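Protein FkbI (Streptomyces hygroscopicus, PDB 1R2J) binds FAD and probably acts as an acyl-ACP dehydrogenase in making the methoxymalonyl extender unit of the polyketide FK520. Local coordinates at residues T9-D14 with R27-R32; A82-R87 with A205-S210; R280-A285 with H305-R310. One frame throughout, in Å; residues are numbered along the deposited sequence.

Contact 1 of 3, residues T9-D14 with R27-R32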
loop_
_atom_site.group_PDB
_atom_site.type_symbol
_atom_site.label_atom_id
_atom_site.label_comp_id
_atom_site.label_asym_id
_atom_site.label_seq_id
_atom_site.Cartn_x
_atom_site.Cartn_y
_atom_site.Cartn_z
ATOM N N THR A 9 -13.653 -8.627 -8.820
ATOM C CA THR A 9 -13.253 -9.907 -9.383
ATOM C C THR A 9 -13.508 -9.749 -10.852
ATOM O O THR A 9 -12.788 -10.324 -11.675
ATOM C CB THR A 9 -14.146 -11.121 -9.050
ATOM O OG1 THR A 9 -15.434 -10.972 -9.657
ATOM C CG2 THR A 9 -14.247 -11.315 -7.564
ATOM N N ASP A 10 -14.574 -9.046 -11.252
ATOM C CA ASP A 10 -14.644 -9.049 -12.684
ATOM C C ASP A 10 -14.039 -7.931 -13.500
ATOM O O ASP A 10 -13.820 -8.061 -14.701
ATOM C CB ASP A 10 -15.994 -9.542 -13.294
ATOM C CG ASP A 10 -16.849 -10.463 -12.420
ATOM O OD1 ASP A 10 -17.972 -10.109 -12.047
ATOM O OD2 ASP A 10 -16.360 -11.583 -12.166
ATOM N N LEU A 11 -13.759 -6.857 -12.773
ATOM C CA LEU A 11 -13.076 -5.693 -13.235
ATOM C C LEU A 11 -11.718 -6.365 -13.536
ATOM O O LEU A 11 -11.304 -6.464 -14.682
ATOM C CB LEU A 11 -12.961 -4.637 -12.129
ATOM C CG LEU A 11 -13.916 -3.459 -12.342
ATOM C CD1 LEU A 11 -15.295 -3.995 -12.652
ATOM C CD2 LEU A 11 -13.949 -2.561 -11.123
ATOM N N VAL A 12 -11.045 -6.883 -12.504
ATOM C CA VAL A 12 -9.769 -7.590 -12.715
ATOM C C VAL A 12 -9.985 -8.708 -13.738
ATOM O O VAL A 12 -9.256 -8.822 -14.731
ATOM C CB VAL A 12 -9.207 -8.258 -11.417
ATOM C CG1 VAL A 12 -7.905 -9.012 -11.730
ATOM C CG2 VAL A 12 -8.950 -7.202 -10.356
ATOM N N GLY A 13 -10.994 -9.530 -13.457
ATOM C CA GLY A 13 -11.371 -10.649 -14.301
ATOM C C GLY A 13 -10.379 -11.194 -15.306
ATOM O O GLY A 13 -10.561 -11.035 -16.515
ATOM N N ASP A 14 -9.324 -11.835 -14.818
ATOM C CA ASP A 14 -8.339 -12.436 -15.710
ATOM C C ASP A 14 -7.631 -11.429 -16.616
ATOM O O ASP A 14 -7.827 -11.428 -17.833
ATOM C CB ASP A 14 -9.027 -13.496 -16.568
ATOM C CG ASP A 14 -8.077 -14.188 -17.510
ATOM O OD1 ASP A 14 -7.199 -14.936 -17.025
ATOM O OD2 ASP A 14 -8.206 -13.976 -18.737
ATOM N N ARG A 27 -5.499 3.256 -16.885
ATOM C CA ARG A 27 -5.821 4.528 -16.243
ATOM C C ARG A 27 -7.324 4.655 -16.009
ATOM O O ARG A 27 -7.759 5.113 -14.952
ATOM C CB ARG A 27 -5.346 5.689 -17.122
ATOM C CG ARG A 27 -5.678 5.499 -18.603
ATOM C CD ARG A 27 -5.419 6.753 -19.434
ATOM N NE ARG A 27 -6.467 7.758 -19.269
ATOM C CZ ARG A 27 -6.516 8.903 -19.946
ATOM N NH1 ARG A 27 -5.577 9.188 -20.838
ATOM N NH2 ARG A 27 -7.501 9.767 -19.727
ATOM N N ASP A 28 -8.107 4.247 -17.007
ATOM C CA ASP A 28 -9.568 4.299 -16.936
ATOM C C ASP A 28 -10.155 3.506 -15.770
ATOM O O ASP A 28 -11.193 3.880 -15.223
ATOM C CB ASP A 28 -10.186 3.781 -18.242
ATOM C CG ASP A 28 -10.175 4.818 -19.350
ATOM O OD1 ASP A 28 -10.598 4.485 -20.479
ATOM O OD2 ASP A 28 -9.748 5.964 -19.093
ATOM N N LEU A 29 -9.506 2.409 -15.393
ATOM C CA LEU A 29 -10.009 1.589 -14.295
ATOM C C LEU A 29 -9.821 2.279 -12.953
ATOM O O LEU A 29 -10.710 2.264 -12.100
ATOM C CB LEU A 29 -9.300 0.233 -14.249
ATOM C CG LEU A 29 -9.760 -0.643 -13.072
ATOM C CD1 LEU A 29 -11.204 -1.065 -13.294
ATOM C CD2 LEU A 29 -8.868 -1.868 -12.938
ATOM N N LEU A 30 -8.655 2.888 -12.774
ATOM C CA LEU A 30 -8.339 3.565 -11.527
ATOM C C LEU A 30 -9.269 4.747 -11.268
ATOM O O LEU A 30 -9.778 4.903 -10.160
ATOM C CB LEU A 30 -6.872 4.008 -11.537
ATOM C CG LEU A 30 -5.865 2.868 -11.767
ATOM C CD1 LEU A 30 -4.434 3.400 -11.676
ATOM C CD2 LEU A 30 -6.076 1.779 -10.718
ATOM N N VAL A 31 -9.498 5.572 -12.286
ATOM C CA VAL A 31 -10.388 6.721 -12.136
ATOM C C VAL A 31 -11.800 6.235 -11.812
ATOM O O VAL A 31 -12.500 6.834 -10.995
ATOM C CB VAL A 31 -10.411 7.588 -13.427
ATOM C CG1 VAL A 31 -10.679 6.721 -14.631
ATOM C CG2 VAL A 31 -11.477 8.669 -13.319
ATOM N N ARG A 32 -12.201 5.140 -12.454
ATOM C CA ARG A 32 -13.517 4.542 -12.255
ATOM C C ARG A 32 -13.685 4.102 -10.796
ATOM O O ARG A 32 -14.695 4.403 -10.152
ATOM C CB ARG A 32 -13.663 3.338 -13.190
ATOM C CG ARG A 32 -15.089 2.914 -13.504
ATOM C CD ARG A 32 -15.665 1.945 -12.496
ATOM N NE ARG A 32 -16.430 0.899 -13.175
ATOM C CZ ARG A 32 -17.413 0.196 -12.615
ATOM N NH1 ARG A 32 -17.767 0.427 -11.354
ATOM N NH2 ARG A 32 -18.044 -0.738 -13.316
#

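Contact 2 of 3, residues A82-R87 with A205-S210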
loop_
_atom_site.group_PDB
_atom_site.type_symbol
_atom_site.label_atom_id
_atom_site.label_comp_id
_atom_site.label_asym_id
_atom_site.label_seq_id
_atom_site.Cartn_x
_atom_site.Cartn_y
_atom_site.Cartn_z
ATOM N N ALA A 82 -5.480 10.032 1.451
ATOM C CA ALA A 82 -6.745 10.510 1.994
ATOM C C ALA A 82 -6.669 10.634 3.508
ATOM O O ALA A 82 -7.102 11.635 4.084
ATOM C CB ALA A 82 -7.878 9.557 1.601
ATOM N N TRP A 83 -6.126 9.599 4.144
ATOM C CA TRP A 83 -5.968 9.563 5.595
ATOM C C TRP A 83 -5.051 10.687 6.063
ATOM O O TRP A 83 -5.347 11.382 7.031
ATOM C CB TRP A 83 -5.387 8.212 6.024
ATOM C CG TRP A 83 -4.956 8.172 7.453
ATOM C CD1 TRP A 83 -3.675 8.104 7.924
ATOM C CD2 TRP A 83 -5.806 8.220 8.604
ATOM N NE1 TRP A 83 -3.678 8.106 9.299
ATOM C CE2 TRP A 83 -4.972 8.175 9.741
ATOM C CE3 TRP A 83 -7.193 8.298 8.783
ATOM C CZ2 TRP A 83 -5.478 8.205 11.044
ATOM C CZ3 TRP A 83 -7.697 8.330 10.078
ATOM C CH2 TRP A 83 -6.840 8.282 11.191
ATOM N N THR A 84 -3.929 10.853 5.373
ATOM C CA THR A 84 -2.973 11.898 5.715
ATOM C C THR A 84 -3.624 13.287 5.695
ATOM O O THR A 84 -3.382 14.110 6.581
ATOM C CB THR A 84 -1.780 11.882 4.732
ATOM O OG1 THR A 84 -1.132 10.605 4.791
ATOM C CG2 THR A 84 -0.775 12.970 5.086
ATOM N N VAL A 85 -4.457 13.546 4.692
ATOM C CA VAL A 85 -5.109 14.841 4.579
ATOM C C VAL A 85 -6.203 15.037 5.619
ATOM O O VAL A 85 -6.387 16.132 6.139
ATOM C CB VAL A 85 -5.713 15.052 3.168
ATOM C CG1 VAL A 85 -6.397 16.395 3.090
ATOM C CG2 VAL A 85 -4.616 14.960 2.112
ATOM N N GLN A 86 -6.926 13.977 5.941
ATOM C CA GLN A 86 -7.987 14.127 6.913
ATOM C C GLN A 86 -7.467 14.034 8.351
ATOM O O GLN A 86 -8.203 14.290 9.304
ATOM C CB GLN A 86 -9.083 13.098 6.628
ATOM C CG GLN A 86 -8.984 11.812 7.392
ATOM C CD GLN A 86 -9.724 11.897 8.696
ATOM O OE1 GLN A 86 -10.873 12.335 8.737
ATOM N NE2 GLN A 86 -9.075 11.481 9.776
ATOM N N ARG A 87 -6.192 13.692 8.507
ATOM C CA ARG A 87 -5.589 13.597 9.834
ATOM C C ARG A 87 -4.782 14.862 10.144
ATOM O O ARG A 87 -4.625 15.240 11.306
ATOM C CB ARG A 87 -4.669 12.373 9.921
ATOM C CG ARG A 87 -4.074 12.129 11.310
ATOM C CD ARG A 87 -5.158 11.803 12.336
ATOM N NE ARG A 87 -4.653 11.773 13.710
ATOM C CZ ARG A 87 -5.414 11.554 14.783
ATOM N NH1 ARG A 87 -6.718 11.341 14.647
ATOM N NH2 ARG A 87 -4.878 11.555 15.999
ATOM N N ALA A 205 -1.944 24.629 0.043
ATOM C CA ALA A 205 -1.557 23.275 -0.330
ATOM C C ALA A 205 -0.857 22.598 0.834
ATOM O O ALA A 205 -0.878 21.374 0.951
ATOM C CB ALA A 205 -0.639 23.306 -1.538
ATOM N N VAL A 206 -0.236 23.400 1.695
ATOM C CA VAL A 206 0.468 22.872 2.857
ATOM C C VAL A 206 -0.513 22.583 3.981
ATOM O O VAL A 206 -1.063 23.496 4.595
ATOM C CB VAL A 206 1.525 23.865 3.358
ATOM C CG1 VAL A 206 2.320 23.250 4.491
ATOM C CG2 VAL A 206 2.442 24.253 2.213
ATOM N N LEU A 207 -0.723 21.301 4.253
ATOM C CA LEU A 207 -1.653 20.878 5.292
ATOM C C LEU A 207 -1.376 21.539 6.637
ATOM O O LEU A 207 -0.226 21.783 6.998
ATOM C CB LEU A 207 -1.606 19.355 5.436
ATOM C CG LEU A 207 -2.054 18.554 4.206
ATOM C CD1 LEU A 207 -1.834 17.072 4.456
ATOM C CD2 LEU A 207 -3.518 18.837 3.898
ATOM N N ALA A 208 -2.442 21.836 7.372
ATOM C CA ALA A 208 -2.325 22.457 8.685
ATOM C C ALA A 208 -1.693 21.437 9.621
ATOM O O ALA A 208 -1.878 20.232 9.456
ATOM C CB ALA A 208 -3.700 22.865 9.199
ATOM N N GLY A 209 -0.953 21.910 10.612
ATOM C CA GLY A 209 -0.313 20.967 11.508
ATOM C C GLY A 209 1.005 20.511 10.912
ATOM O O GLY A 209 1.653 19.601 11.425
ATOM N N SER A 210 1.394 21.146 9.810
ATOM C CA SER A 210 2.656 20.843 9.148
ATOM C C SER A 210 3.796 21.478 9.940
ATOM O O SER A 210 4.819 21.851 9.371
ATOM C CB SER A 210 2.674 21.405 7.724
ATOM O OG SER A 210 2.095 20.513 6.792
#

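Contact 3 of 3, residues R280-A285 with H305-R310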
loop_
_atom_site.group_PDB
_atom_site.type_symbol
_atom_site.label_atom_id
_atom_site.label_comp_id
_atom_site.label_asym_id
_atom_site.label_seq_id
_atom_site.Cartn_x
_atom_site.Cartn_y
_atom_site.Cartn_z
ATOM N N ARG A 280 -6.425 -12.799 11.520
ATOM C CA ARG A 280 -6.709 -12.525 12.922
ATOM C C ARG A 280 -6.002 -11.263 13.400
ATOM O O ARG A 280 -6.612 -10.400 14.024
ATOM C CB ARG A 280 -6.268 -13.703 13.798
ATOM C CG ARG A 280 -6.943 -15.044 13.491
ATOM C CD ARG A 280 -8.441 -15.001 13.713
ATOM N NE ARG A 280 -9.171 -14.575 12.522
ATOM C CZ ARG A 280 -9.437 -15.357 11.480
ATOM N NH1 ARG A 280 -9.037 -16.625 11.462
ATOM N NH2 ARG A 280 -10.121 -14.871 10.458
ATOM N N VAL A 281 -4.713 -11.153 13.092
ATOM C CA VAL A 281 -3.943 -9.996 13.526
ATOM C C VAL A 281 -4.432 -8.714 12.851
ATOM O O VAL A 281 -4.427 -7.638 13.461
ATOM C CB VAL A 281 -2.422 -10.227 13.278
ATOM C CG1 VAL A 281 -2.123 -10.275 11.790
ATOM C CG2 VAL A 281 -1.617 -9.145 13.965
ATOM N N CYS A 282 -4.877 -8.828 11.601
ATOM C CA CYS A 282 -5.380 -7.663 10.867
ATOM C C CYS A 282 -6.707 -7.202 11.453
ATOM O O CYS A 282 -6.968 -6.001 11.561
ATOM C CB CYS A 282 -5.564 -7.990 9.385
ATOM S SG CYS A 282 -4.014 -8.258 8.508
ATOM N N GLU A 283 -7.537 -8.170 11.837
ATOM C CA GLU A 283 -8.835 -7.885 12.430
ATOM C C GLU A 283 -8.668 -7.169 13.773
ATOM O O GLU A 283 -9.378 -6.205 14.073
ATOM C CB GLU A 283 -9.607 -9.194 12.629
ATOM C CG GLU A 283 -10.071 -9.838 11.326
ATOM C CD GLU A 283 -10.398 -11.304 11.496
ATOM O OE1 GLU A 283 -10.693 -11.978 10.488
ATOM O OE2 GLU A 283 -10.353 -11.788 12.643
ATOM N N TYR A 284 -7.724 -7.651 14.575
ATOM C CA TYR A 284 -7.442 -7.069 15.883
ATOM C C TYR A 284 -6.994 -5.608 15.747
ATOM O O TYR A 284 -7.460 -4.725 16.481
ATOM C CB TYR A 284 -6.344 -7.880 16.574
ATOM C CG TYR A 284 -5.995 -7.418 17.968
ATOM C CD1 TYR A 284 -6.781 -7.778 19.065
ATOM C CD2 TYR A 284 -4.864 -6.638 18.196
ATOM C CE1 TYR A 284 -6.436 -7.374 20.360
ATOM C CE2 TYR A 284 -4.515 -6.226 19.484
ATOM C CZ TYR A 284 -5.303 -6.601 20.556
ATOM O OH TYR A 284 -4.945 -6.209 21.823
ATOM N N ALA A 285 -6.087 -5.354 14.811
ATOM C CA ALA A 285 -5.593 -4.000 14.605
ATOM C C ALA A 285 -6.709 -3.099 14.082
ATOM O O ALA A 285 -6.799 -1.925 14.457
ATOM C CB ALA A 285 -4.424 -4.008 13.629
ATOM N N HIS A 305 3.724 -6.522 9.954
ATOM C CA HIS A 305 4.893 -7.383 10.107
ATOM C C HIS A 305 4.589 -8.870 9.901
ATOM O O HIS A 305 5.193 -9.528 9.046
ATOM C CB HIS A 305 5.519 -7.158 11.491
ATOM C CG HIS A 305 6.753 -7.967 11.739
ATOM N ND1 HIS A 305 7.864 -7.903 10.922
ATOM C CD2 HIS A 305 7.061 -8.841 12.727
ATOM C CE1 HIS A 305 8.803 -8.702 11.399
ATOM N NE2 HIS A 305 8.342 -9.283 12.492
ATOM N N VAL A 306 3.647 -9.390 10.679
ATOM C CA VAL A 306 3.274 -10.793 10.584
ATOM C C VAL A 306 2.648 -11.169 9.245
ATOM O O VAL A 306 3.010 -12.185 8.658
ATOM C CB VAL A 306 2.299 -11.185 11.712
ATOM C CG1 VAL A 306 2.988 -11.079 13.061
ATOM C CG2 VAL A 306 1.098 -10.283 11.683
ATOM N N ALA A 307 1.709 -10.358 8.764
ATOM C CA ALA A 307 1.043 -10.650 7.498
ATOM C C ALA A 307 2.060 -10.676 6.364
ATOM O O ALA A 307 1.991 -11.518 5.476
ATOM C CB ALA A 307 -0.046 -9.611 7.217
ATOM N N ALA A 308 3.023 -9.761 6.409
ATOM C CA ALA A 308 4.040 -9.698 5.372
ATOM C C ALA A 308 4.969 -10.910 5.414
ATOM O O ALA A 308 5.179 -11.565 4.389
ATOM C CB ALA A 308 4.842 -8.404 5.502
ATOM N N GLU A 309 5.517 -11.210 6.589
ATOM C CA GLU A 309 6.414 -12.353 6.719
ATOM C C GLU A 309 5.687 -13.655 6.381
ATOM O O GLU A 309 6.243 -14.518 5.702
ATOM C CB GLU A 309 7.028 -12.428 8.136
ATOM C CG GLU A 309 8.107 -11.361 8.396
ATOM C CD GLU A 309 9.166 -11.784 9.417
ATOM O OE1 GLU A 309 10.324 -11.323 9.295
ATOM O OE2 GLU A 309 8.853 -12.565 10.340
ATOM N N ARG A 310 4.451 -13.796 6.851
ATOM C CA ARG A 310 3.670 -14.997 6.565
ATOM C C ARG A 310 3.311 -15.071 5.080
ATOM O O ARG A 310 3.287 -16.156 4.503
ATOM C CB ARG A 310 2.389 -15.029 7.405
ATOM C CG ARG A 310 2.614 -15.084 8.931
ATOM C CD ARG A 310 3.594 -16.192 9.331
ATOM N NE ARG A 310 3.158 -17.516 8.888
ATOM C CZ ARG A 310 3.987 -18.506 8.566
ATOM N NH1 ARG A 310 5.302 -18.323 8.635
ATOM N NH2 ARG A 310 3.500 -19.680 8.179
#

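Contact 1 of 3, residues T9-D14 with R27-R32
L29 holds CG anti to its backbone N (chi1 178°) and turns its branch with chi2 68°, which sends CD1 across to L11; L11 has chi1 -106°, away from any staggered value, and presents its CG and CD2 to that methyl. The meeting is one methyl against the branch point of another leucine. L29 CD1 lies 3.7 Å from L11 CG and 3.8 Å from L11 CD2, with L11 CB a little farther back at 4.1 Å. The side chains cross at a slant and the patch is small, and the backbones stay 8.0 Å apart between L11 CA and L29 CA. On the remaining branch, L11 CD1 comes to 4.3 Å from R32 NH2, a loose van der Waals approach of a methyl to the guanidinium, neither over its face nor at its edge. R32 NH1 pairs with D36 OD2 in a salt bridge.

The first helix ends at V12. G13 leaves the helical region with positive phi, yet its N still bonds T9 O at 2.7 Å, and the L11 carbonyl oxygen takes a bond from R15.

This is a surface contact between helices 5-12 and 27-35 of the N-terminal helical domain of the acyl-CoA dehydrogenase fold, away from the FAD site. While L11 and L29 join the two helices to each other, V12 and L30 tie them to the rest: V12 rests on L67 of helix 54-67 and L71 of helix 69-88, and L30 sits on L71 and V74 of that same helix 69-88.

Contact 2 of 3, residues A82-R87 with A205-S210
Helix 69-88 meets an irregular loop with V85 CA 7.0 Å from L207 CA, and the loop folds back through a type II beta turn from L207 to S210. In the acyl-CoA dehydrogenase fold this joins the N-terminal helical domain to the edge of the beta region, where A205 and L207 make backbone hydrogen bonds to V167 and V165 of strand 164-169.

L207 reaches across. With CG anti to its carbonyl carbon (chi1 -63°), it spreads its two methyls over the helix: CD2 stands 3.9 Å from V85 CG1, and CD1 lies 4.0 Å from both T84 O and V85 CA. The buried V85 and L207 side chains cross at about a right angle, and V85 is backed by F97 of helix 91-100. T84 OG1 bonds M80 O and S221 OG; its side chain is about 5 Å from that of the FAD-binding V109 and about 10 Å from FAD, second shell to the cofactor.

G209 takes the turn position whose positive phi would jam a side chain. The turn's backbone bond, S210 N to L207 O, is weak; S210 OG reinforces it, giving its proton to L207 O at 2.7 Å, tilted 27° from the carbonyl plane.

Contact 3 of 3, residues R280-A285 with H305-R310
Segments 280-285 and 305-310 run roughly antiparallel, with V281 CA and V306 CA 7.8 Å apart and C282 CA and A307 CA likewise 7.8 Å apart. They belong to the successive helices 262-287 and 297-322, which form an antiparallel helical hairpin in the C-terminal helical bundle of the acyl-CoA dehydrogenase fold.

Two valines meet slantwise at the centre. In V306, chi1 -65° sets CG1 anti to the carbonyl carbon and leaves CG2 between N and C, pointing into the fork of V281, 3.7 Å from V281 CG2. The modelled 3.2 Å from V306 CG2 to V281 CG1 is tighter than usual van der Waals contact, and doubtful. Next along both helices, on the buried side, C282 SG faces A307 CB loosely at 4.4 Å. C282 also packs on A230, W231 and V234 of helix 219-248, and A307 on A278. V281, only partly buried, rests also on L302 and A303.

R280 grips E283 side-on with two nitrogens in a salt bridge. Both oxygens lie nearly in the guanidinium plane: R280 NH2 reaches E283 OE1 at 2.9 Å on the syn side but 24° out of the carboxylate plane, and R280 NE meets E283 OE2 at 3.0 Å, nearly straight (171°), from above that plane.

Overall arrangement
From the N terminus, contact 1 closes first, a short loop of 12 residues that includes helix 16-22 and brings helix 27-35 alongside helix 5-12. Contact 2 opens on helix 69-88 and closes after 117 intervening residues, once the chain has passed through the strands of the beta region, so it ties the N-terminal helices to that region. Contact 3 then closes the connection between helices 262-287 and 297-322 within the C-terminal bundle. The three follow in series; none nests in or crosses another. They do not touch: their centres lie 27 to 29 Å apart, and contacts 2 and 3 approach to about 11 Å between nearest atoms.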